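Local coordinates for protein aspartate aminotransferase (Rhodobacter sphaeroides, PDB 3NRA) that probably catalyses the pyridoxal-phosphate-dependent transfer of an amino group from L-aspartate to 2-oxoglutarate, giving oxaloacetate and L-glutamate, at residues 78-84 with 101-107; 86-91 with 294-299; 117-121 with 274-279. The contacts are given in a common frame with arbitrary orientation. Residues are numbered along the deposited sequence.

Interaction 1 of 3, residues 78-84 with 101-107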
loop_
_atom_site.group_PDB
_atom_site.type_symbol
_atom_site.label_atom_id
_atom_site.label_comp_id
_atom_site.label_asym_id
_atom_site.label_seq_id
_atom_site.Cartn_x
_atom_site.Cartn_y
_atom_site.Cartn_z
ATOM N N ARG B 78 -1.704 -1.656 -12.396
ATOM C CA ARG B 78 -0.231 -1.864 -12.560
ATOM C C ARG B 78 0.603 -0.579 -12.789
ATOM O O ARG B 78 1.833 -0.636 -12.799
ATOM C CB ARG B 78 0.046 -2.866 -13.678
ATOM C CG ARG B 78 -0.240 -2.387 -15.064
ATOM C CD ARG B 78 -0.147 -3.528 -16.077
ATOM N NE ARG B 78 -1.229 -4.501 -15.933
ATOM C CZ ARG B 78 -1.521 -5.457 -16.825
ATOM N NH1 ARG B 78 -0.799 -5.605 -17.954
ATOM N NH2 ARG B 78 -2.554 -6.273 -16.593
ATOM N N GLY B 79 -0.071 0.544 -13.021
ATOM C CA GLY B 79 0.575 1.852 -13.085
ATOM C C GLY B 79 0.286 2.520 -14.402
ATOM O O GLY B 79 -0.007 1.853 -15.384
ATOM N N ASP B 80 0.395 3.841 -14.416
ATOM C CA ASP B 80 0.206 4.651 -15.621
ATOM C C ASP B 80 0.993 4.078 -16.839
ATOM O O ASP B 80 2.197 3.827 -16.758
ATOM C CB ASP B 80 0.596 6.113 -15.340
ATOM C CG ASP B 80 0.434 7.019 -16.578
ATOM O OD1 ASP B 80 1.280 6.946 -17.513
ATOM O OD2 ASP B 80 -0.529 7.785 -16.622
ATOM N N LEU B 81 0.281 3.837 -17.932
ATOM C CA LEU B 81 0.866 3.226 -19.131
ATOM C C LEU B 81 1.978 4.084 -19.742
ATOM O O LEU B 81 3.053 3.598 -20.016
ATOM C CB LEU B 81 -0.220 2.984 -20.180
ATOM C CG LEU B 81 0.183 2.208 -21.457
ATOM C CD1 LEU B 81 0.685 0.791 -21.125
ATOM C CD2 LEU B 81 -1.025 2.158 -22.442
ATOM N N GLY B 82 1.707 5.364 -19.941
ATOM C CA GLY B 82 2.723 6.288 -20.475
ATOM C C GLY B 82 4.029 6.290 -19.663
ATOM O O GLY B 82 5.115 6.319 -20.233
ATOM N N ILE B 83 3.918 6.190 -18.338
ATOM C CA ILE B 83 5.084 6.227 -17.463
ATOM C C ILE B 83 5.814 4.877 -17.517
ATOM O O ILE B 83 7.044 4.819 -17.591
ATOM C CB ILE B 83 4.685 6.648 -16.009
ATOM C CG1 ILE B 83 4.135 8.085 -16.030
ATOM C CG2 ILE B 83 5.894 6.587 -15.059
ATOM C CD1 ILE B 83 3.479 8.509 -14.767
ATOM N N ARG B 84 5.064 3.792 -17.562
ATOM C CA ARG B 84 5.696 2.490 -17.776
ATOM C C ARG B 84 6.486 2.415 -19.099
ATOM O O ARG B 84 7.631 1.952 -19.113
ATOM C CB ARG B 84 4.676 1.382 -17.703
ATOM C CG ARG B 84 4.362 0.997 -16.300
ATOM C CD ARG B 84 3.508 -0.208 -16.262
ATOM N NE ARG B 84 2.129 0.111 -16.605
ATOM C CZ ARG B 84 1.348 -0.543 -17.485
ATOM N NH1 ARG B 84 1.781 -1.605 -18.185
ATOM N NH2 ARG B 84 0.093 -0.132 -17.645
ATOM N N ALA B 101 7.419 -3.099 -20.759
ATOM C CA ALA B 101 6.491 -2.098 -20.162
ATOM C C ALA B 101 5.056 -2.609 -19.941
ATOM O O ALA B 101 4.407 -2.251 -18.942
ATOM C CB ALA B 101 6.435 -0.834 -21.032
ATOM N N ARG B 102 4.576 -3.422 -20.879
ATOM C CA ARG B 102 3.171 -3.764 -20.913
ATOM C C ARG B 102 2.836 -4.870 -19.912
ATOM O O ARG B 102 1.955 -4.697 -19.099
ATOM C CB ARG B 102 2.740 -4.129 -22.353
ATOM C CG ARG B 102 2.961 -2.977 -23.398
ATOM C CD ARG B 102 2.592 -1.592 -22.811
ATOM N NE ARG B 102 2.639 -0.478 -23.757
ATOM C CZ ARG B 102 1.699 -0.191 -24.669
ATOM N NH1 ARG B 102 0.663 -1.014 -24.879
ATOM N NH2 ARG B 102 1.826 0.918 -25.414
ATOM N N ASP B 103 3.572 -5.980 -19.960
ATOM C CA ASP B 103 3.273 -7.142 -19.115
ATOM C C ASP B 103 4.360 -7.508 -18.094
ATOM O O ASP B 103 4.162 -8.428 -17.294
ATOM C CB ASP B 103 2.984 -8.357 -19.999
ATOM C CG ASP B 103 1.889 -8.088 -21.028
ATOM O OD1 ASP B 103 0.911 -7.400 -20.682
ATOM O OD2 ASP B 103 2.006 -8.574 -22.169
ATOM N N GLY B 104 5.496 -6.813 -18.115
ATOM C CA GLY B 104 6.606 -7.165 -17.231
ATOM C C GLY B 104 7.073 -6.064 -16.298
ATOM O O GLY B 104 8.227 -6.074 -15.878
ATOM N N LEU B 105 6.194 -5.094 -16.001
ATOM C CA LEU B 105 6.578 -3.892 -15.227
ATOM C C LEU B 105 5.377 -3.376 -14.450
ATOM O O LEU B 105 4.365 -3.088 -15.024
ATOM C CB LEU B 105 7.118 -2.795 -16.129
ATOM C CG LEU B 105 7.520 -1.475 -15.445
ATOM C CD1 LEU B 105 8.596 -1.681 -14.307
ATOM C CD2 LEU B 105 8.020 -0.498 -16.476
ATOM N N ILE B 106 5.518 -3.299 -13.129
ATOM C CA ILE B 106 4.468 -2.802 -12.252
ATOM C C ILE B 106 5.037 -1.663 -11.439
ATOM O O ILE B 106 6.212 -1.725 -11.034
ATOM C CB ILE B 106 3.922 -3.926 -11.310
ATOM C CG1 ILE B 106 2.730 -3.430 -10.511
ATOM C CG2 ILE B 106 5.015 -4.447 -10.378
ATOM C CD1 ILE B 106 1.957 -4.582 -9.711
ATOM N N ILE B 107 4.219 -0.598 -11.261
ATOM C CA ILE B 107 4.517 0.484 -10.348
ATOM C C ILE B 107 3.744 0.307 -9.039
ATOM O O ILE B 107 2.529 0.103 -9.060
ATOM C CB ILE B 107 4.138 1.832 -10.922
ATOM C CG1 ILE B 107 4.808 2.045 -12.303
ATOM C CG2 ILE B 107 4.552 2.956 -9.918
ATOM C CD1 ILE B 107 4.431 3.402 -12.992
#

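Interaction 2 of 3, residues 86-91 with 294-299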
loop_
_atom_site.group_PDB
_atom_site.type_symbol
_atom_site.label_atom_id
_atom_site.label_comp_id
_atom_site.label_asym_id
_atom_site.label_seq_id
_atom_site.Cartn_x
_atom_site.Cartn_y
_atom_site.Cartn_z
ATOM N N LEU B 86 7.819 4.986 -20.680
ATOM C CA LEU B 86 9.021 5.818 -20.479
ATOM C C LEU B 86 10.072 5.051 -19.664
ATOM O O LEU B 86 11.254 5.131 -19.949
ATOM C CB LEU B 86 8.703 7.122 -19.744
ATOM C CG LEU B 86 8.496 8.423 -20.508
ATOM C CD1 LEU B 86 8.122 9.523 -19.488
ATOM C CD2 LEU B 86 9.747 8.857 -21.357
ATOM N N LEU B 87 9.638 4.344 -18.629
ATOM C CA LEU B 87 10.584 3.772 -17.660
ATOM C C LEU B 87 11.304 2.526 -18.172
ATOM O O LEU B 87 12.488 2.333 -17.886
ATOM C CB LEU B 87 9.893 3.457 -16.349
ATOM C CG LEU B 87 9.569 4.598 -15.382
ATOM C CD1 LEU B 87 8.977 3.957 -14.066
ATOM C CD2 LEU B 87 10.764 5.452 -15.058
ATOM N N ALA B 88 10.601 1.695 -18.940
ATOM C CA ALA B 88 11.117 0.374 -19.336
ATOM C C ALA B 88 12.488 0.454 -20.039
ATOM O O ALA B 88 13.414 -0.305 -19.682
ATOM C CB ALA B 88 10.070 -0.372 -20.229
ATOM N N PRO B 89 12.639 1.388 -21.030
ATOM C CA PRO B 89 13.964 1.575 -21.664
ATOM C C PRO B 89 15.036 2.024 -20.678
ATOM O O PRO B 89 16.173 1.568 -20.756
ATOM C CB PRO B 89 13.709 2.661 -22.729
ATOM C CG PRO B 89 12.251 2.593 -23.009
ATOM C CD PRO B 89 11.594 2.171 -21.712
ATOM N N ARG B 90 14.661 2.859 -19.714
ATOM C CA ARG B 90 15.618 3.354 -18.715
ATOM C C ARG B 90 16.073 2.235 -17.780
ATOM O O ARG B 90 17.276 2.077 -17.519
ATOM C CB ARG B 90 15.015 4.504 -17.925
ATOM C CG ARG B 90 14.535 5.652 -18.822
ATOM C CD ARG B 90 14.108 6.840 -18.069
ATOM N NE ARG B 90 13.584 7.864 -18.985
ATOM C CZ ARG B 90 12.899 8.954 -18.617
ATOM N NH1 ARG B 90 12.596 9.199 -17.328
ATOM N NH2 ARG B 90 12.459 9.775 -19.544
ATOM N N LEU B 91 15.114 1.454 -17.309
ATOM C CA LEU B 91 15.389 0.309 -16.461
ATOM C C LEU B 91 16.101 -0.812 -17.224
ATOM O O LEU B 91 16.901 -1.535 -16.640
ATOM C CB LEU B 91 14.085 -0.221 -15.846
ATOM C CG LEU B 91 13.397 0.688 -14.833
ATOM C CD1 LEU B 91 11.960 0.184 -14.508
ATOM C CD2 LEU B 91 14.236 0.828 -13.519
ATOM N N LEU B 294 7.958 9.965 -11.462
ATOM C CA LEU B 294 8.775 8.967 -12.147
ATOM C C LEU B 294 9.104 9.327 -13.577
ATOM O O LEU B 294 10.017 8.740 -14.148
ATOM C CB LEU B 294 8.081 7.584 -12.131
ATOM C CG LEU B 294 7.866 6.972 -10.739
ATOM C CD1 LEU B 294 7.003 5.728 -10.828
ATOM C CD2 LEU B 294 9.219 6.654 -10.087
ATOM N N ARG B 295 8.390 10.303 -14.163
ATOM C CA ARG B 295 8.760 10.817 -15.496
ATOM C C ARG B 295 10.201 11.386 -15.528
ATOM O O ARG B 295 10.864 11.385 -16.594
ATOM C CB ARG B 295 7.751 11.866 -15.969
ATOM C CG ARG B 295 6.335 11.314 -16.171
ATOM C CD ARG B 295 5.420 12.310 -16.953
ATOM N NE ARG B 295 4.128 11.687 -17.295
ATOM C CZ ARG B 295 2.991 11.812 -16.590
ATOM N NH1 ARG B 295 2.920 12.583 -15.492
ATOM N NH2 ARG B 295 1.901 11.150 -16.991
ATOM N N GLY B 296 10.684 11.838 -14.355
ATOM C CA GLY B 296 12.051 12.349 -14.201
ATOM C C GLY B 296 13.108 11.309 -13.788
ATOM O O GLY B 296 14.292 11.635 -13.731
ATOM N N TRP B 297 12.675 10.081 -13.463
ATOM C CA TRP B 297 13.551 9.086 -12.881
ATOM C C TRP B 297 14.478 8.526 -13.954
ATOM O O TRP B 297 14.013 8.101 -15.039
ATOM C CB TRP B 297 12.736 7.948 -12.237
ATOM C CG TRP B 297 13.562 6.976 -11.397
ATOM C CD1 TRP B 297 14.703 7.258 -10.694
ATOM C CD2 TRP B 297 13.257 5.591 -11.119
ATOM N NE1 TRP B 297 15.151 6.119 -10.035
ATOM C CE2 TRP B 297 14.285 5.092 -10.281
ATOM C CE3 TRP B 297 12.244 4.727 -11.523
ATOM C CZ2 TRP B 297 14.314 3.777 -9.842
ATOM C CZ3 TRP B 297 12.281 3.408 -11.102
ATOM C CH2 TRP B 297 13.297 2.948 -10.271
ATOM N N PHE B 298 15.784 8.564 -13.661
ATOM C CA PHE B 298 16.867 8.234 -14.623
ATOM C C PHE B 298 17.029 9.272 -15.738
ATOM O O PHE B 298 17.733 9.028 -16.709
ATOM C CB PHE B 298 16.693 6.817 -15.217
ATOM C CG PHE B 298 17.082 5.728 -14.290
ATOM C CD1 PHE B 298 18.423 5.417 -14.096
ATOM C CD2 PHE B 298 16.129 5.009 -13.599
ATOM C CE1 PHE B 298 18.796 4.415 -13.237
ATOM C CE2 PHE B 298 16.497 4.001 -12.747
ATOM C CZ PHE B 298 17.832 3.703 -12.558
ATOM N N ASP B 299 16.419 10.443 -15.582
ATOM C CA ASP B 299 16.590 11.509 -16.543
ATOM C C ASP B 299 16.892 12.817 -15.807
ATOM O O ASP B 299 16.488 13.901 -16.242
ATOM C CB ASP B 299 15.330 11.636 -17.407
ATOM C CG ASP B 299 15.507 12.601 -18.586
ATOM O OD1 ASP B 299 16.583 12.615 -19.199
ATOM O OD2 ASP B 299 14.565 13.369 -18.862
HETATM O O HOH W 1 11.916 12.572 -18.984
#

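Interaction 3 of 3, residues 117-121 with 274-279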
loop_
_atom_site.group_PDB
_atom_site.type_symbol
_atom_site.label_atom_id
_atom_site.label_comp_id
_atom_site.label_asym_id
_atom_site.label_seq_id
_atom_site.Cartn_x
_atom_site.Cartn_y
_atom_site.Cartn_z
ATOM N N LEU B 117 4.193 -7.633 -2.505
ATOM C CA LEU B 117 3.461 -8.283 -3.603
ATOM C C LEU B 117 4.267 -9.450 -4.171
ATOM O O LEU B 117 3.718 -10.509 -4.446
ATOM C CB LEU B 117 3.163 -7.254 -4.716
ATOM C CG LEU B 117 2.172 -6.127 -4.351
ATOM C CD1 LEU B 117 2.076 -5.131 -5.467
ATOM C CD2 LEU B 117 0.781 -6.719 -4.026
ATOM N N ALA B 118 5.575 -9.235 -4.334
ATOM C CA ALA B 118 6.461 -10.231 -4.902
ATOM C C ALA B 118 6.497 -11.503 -4.027
ATOM O O ALA B 118 6.425 -12.632 -4.545
ATOM C CB ALA B 118 7.852 -9.655 -5.062
ATOM N N VAL B 119 6.565 -11.325 -2.707
ATOM C CA VAL B 119 6.535 -12.480 -1.808
ATOM C C VAL B 119 5.126 -13.122 -1.824
ATOM O O VAL B 119 4.994 -14.360 -1.867
ATOM C CB VAL B 119 6.938 -12.093 -0.391
ATOM C CG1 VAL B 119 6.834 -13.308 0.554
ATOM C CG2 VAL B 119 8.381 -11.483 -0.377
ATOM N N ALA B 120 4.081 -12.284 -1.827
ATOM C CA ALA B 120 2.680 -12.790 -1.868
ATOM C C ALA B 120 2.418 -13.622 -3.111
ATOM O O ALA B 120 1.724 -14.636 -3.044
ATOM C CB ALA B 120 1.690 -11.646 -1.803
ATOM N N ALA B 121 2.986 -13.185 -4.242
ATOM C CA ALA B 121 2.819 -13.879 -5.541
ATOM C C ALA B 121 3.690 -15.150 -5.706
ATOM O O ALA B 121 3.513 -15.894 -6.679
ATOM C CB ALA B 121 3.093 -12.920 -6.650
ATOM N N ARG B 274 0.357 -11.813 -11.426
ATOM C CA ARG B 274 -0.157 -12.105 -10.084
ATOM C C ARG B 274 -0.074 -10.887 -9.146
ATOM O O ARG B 274 -1.050 -10.564 -8.478
ATOM C CB ARG B 274 0.566 -13.296 -9.482
ATOM C CG ARG B 274 0.255 -14.616 -10.211
ATOM C CD ARG B 274 0.521 -15.811 -9.347
ATOM N NE ARG B 274 1.940 -16.084 -9.145
ATOM C CZ ARG B 274 2.628 -17.122 -9.664
ATOM N NH1 ARG B 274 2.062 -18.011 -10.488
ATOM N NH2 ARG B 274 3.912 -17.273 -9.349
HETATM N N MSE B 275 1.078 -10.199 -9.145
HETATM C CA MSE B 275 1.292 -9.019 -8.288
HETATM C C MSE B 275 0.284 -7.890 -8.625
HETATM O O MSE B 275 -0.164 -7.169 -7.737
HETATM C CB MSE B 275 2.729 -8.485 -8.456
HETATM C CG MSE B 275 3.845 -9.445 -7.985
HETATM SE SE MSE B 275 5.604 -8.833 -8.494
HETATM C CE MSE B 275 5.578 -7.208 -7.485
ATOM N N GLU B 276 -0.052 -7.771 -9.917
ATOM C CA GLU B 276 -1.048 -6.799 -10.413
ATOM C C GLU B 276 -2.422 -7.100 -9.879
ATOM O O GLU B 276 -3.143 -6.213 -9.436
ATOM C CB GLU B 276 -1.109 -6.849 -11.946
ATOM C CG GLU B 276 -2.028 -5.795 -12.593
ATOM C CD GLU B 276 -3.441 -6.288 -12.869
ATOM O OE1 GLU B 276 -3.611 -7.164 -13.739
ATOM O OE2 GLU B 276 -4.380 -5.764 -12.247
ATOM N N LYS B 277 -2.796 -8.371 -9.931
ATOM C CA LYS B 277 -4.109 -8.787 -9.469
ATOM C C LYS B 277 -4.233 -8.534 -7.969
ATOM O O LYS B 277 -5.234 -7.989 -7.507
ATOM C CB LYS B 277 -4.357 -10.270 -9.795
ATOM C CG LYS B 277 -4.687 -10.539 -11.261
ATOM C CD LYS B 277 -4.240 -11.962 -11.682
ATOM C CE LYS B 277 -5.011 -12.508 -12.897
ATOM N NZ LYS B 277 -5.993 -13.599 -12.485
ATOM N N LEU B 278 -3.173 -8.842 -7.229
ATOM C CA LEU B 278 -3.174 -8.595 -5.809
ATOM C C LEU B 278 -3.174 -7.087 -5.467
ATOM O O LEU B 278 -3.891 -6.672 -4.563
ATOM C CB LEU B 278 -2.021 -9.304 -5.140
ATOM C CG LEU B 278 -1.873 -9.130 -3.628
ATOM C CD1 LEU B 278 -3.165 -9.398 -2.896
ATOM C CD2 LEU B 278 -0.780 -10.051 -3.125
ATOM N N GLN B 279 -2.394 -6.284 -6.190
ATOM C CA GLN B 279 -2.331 -4.827 -5.909
ATOM C C GLN B 279 -3.723 -4.174 -5.932
ATOM O O GLN B 279 -4.005 -3.264 -5.145
ATOM C CB GLN B 279 -1.405 -4.098 -6.905
ATOM C CG GLN B 279 -1.389 -2.575 -6.711
ATOM C CD GLN B 279 -0.033 -1.941 -6.990
ATOM O OE1 GLN B 279 0.831 -1.900 -6.114
ATOM N NE2 GLN B 279 0.158 -1.446 -8.217
#

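Interaction 1 of 3, residues 78-84 with 101-107
Three hydrogen bonds join 78-84 to 101-107, each ending on a backbone carbonyl. Ile107 N donates to Arg78 O at 2.8 Å and 175°. Arg84 and Arg78 reach the turn before the strand: Arg84 NH1 meets Ala101 O at 2.8 Å, and Arg78 NH1 meets Arg102 O at 3.1 Å. Arg84 NE and Arg84 NH2 both donate to Gly79 O, at 3.0 Å each, while NH2 adds a salt bridge to Glu76. Arg78 NH1 lies 3.7 Å from Asp103 OD1, a long salt bridge, and its NH2 pairs with Glu276. Arg102 salt-bridges Asp85, and Leu81 CD1 lies over one face of its guanidinium. At Gly79 (phi/psi 124/157°) a CB would fall 2.8 Å from Ile107 CG1 and jam against Arg78 O, so backbone and contact both exclude a side chain. Asp80 OD1 accepts from Ile83 N at 2.9 Å, the N-cap bond that starts helix 81-95. This ties a capped helix start to edge strand 105-108 of the seven-stranded sheet characteristic of fold-type I aminotransferases.

Interaction 2 of 3, residues 86-91 with 294-299
Arg90 is the bump and the turn of 294-299 the hollow. Its side chain, covered over 101 Å², runs nearly extended along Phe298, with Arg90 CD 3.8 Å from Phe298 CB, and its tip enters a pocket lined by carbonyls. There Arg90 NH1 donates to Arg295 O and to Trp297 O, both at 2.9 Å, while Asp299 CB covers one face of the guanidinium. A water bridges Arg90 NH2 (2.9 Å), Arg295 O (2.9 Å) and Asp299 OD2 (2.8 Å), accepting from the first. On the buried flank, Leu87 fits between Leu294 and Trp297: Leu87 CD1 is 4.2 Å from Leu294 CD1, and Leu87 CD2 is 3.9 Å from Trp297 CE3. One turn on, Leu91 CD2 sits 4.0 Å from both Trp297 CH2 and Phe298 CE2. At the outer end Leu86 CD1 rests on Arg295 CG at 4.2 Å. Arg295 O precedes, and Trp297 O lies within, the type II beta turn Gly296 to Asp299 (Phe298 phi/psi 70/14°) that joins 3-10 segment 294-296 to helix 81-95.

Interaction 3 of 3, residues 117-121 with 274-279
Leu117 opens the contact and is its most covered residue, with 107 Å² buried. Its CA-to-CB bond points toward helix 269-282: Leu117 CB lies 3.7 Å from CE of Met275, a selenomethionine, Leu117 CD2 3.6 Å from Leu278 CG, and Leu117 CD1 3.5 Å from Gln279 OE1. The amide end of Gln279 is engaged elsewhere, its NE2 donating to the backbone oxygens of Tyr77 and Ile107. Ala118 turns its CB away overall, yet that atom touches Met275 CE at 4.1 Å. This is helix-on-helix packing over the sheet of the large domain, as in fold-type I PLP enzymes: helix 110-120 follows edge strand 105-108, helix 269-282 follows its antiparallel neighbour 263-267, and Met275 also rests on Ile106. Val119 faces Phe146 instead. Ala120 resumes the contact, its CB pressed to 3.2 Å from Leu278 CD2. Last comes Ala121: Ala121 CB meets Arg274 CB and Met275 CG, each at 3.8 Å. Spacings of 5.2 Å from Leu117 CA to Met275 CA and 5.7 Å from Ala121 CA to Arg274 CA mark close helix packing. Ala121 O receives two weak hydrogen bonds, from Arg274 NE at 2.9 Å and Arg274 NH2 at 3.0 Å, and Phe8 of the second subunit packs against Ala121, Arg274 and Leu278.

Interactions 1 and 2 share helix 81-95, touching where Ile83 meets Leu294 and Ala101 meets Ala88, with centres about 11 Å apart. Both are partly buried. Arginine-to-carbonyl bonding occurs in all three, with a water added in interaction 2, but it is weak in interaction 3, where apolar packing dominates. Interaction 3 is the buried one: seven of its eight touching residues are buried. It is also the one within reach of the second subunit. Interactions 1 and 3 are linked through strand 105-108 and helix 269-282, by the Arg78–Glu276 salt bridge, a probable hydrogen bond from Gln279 NE2 to Ile107 O, and Ile106 packing on Met275. Interactions 2 and 3 do not touch, their nearest atoms being about 10 Å apart.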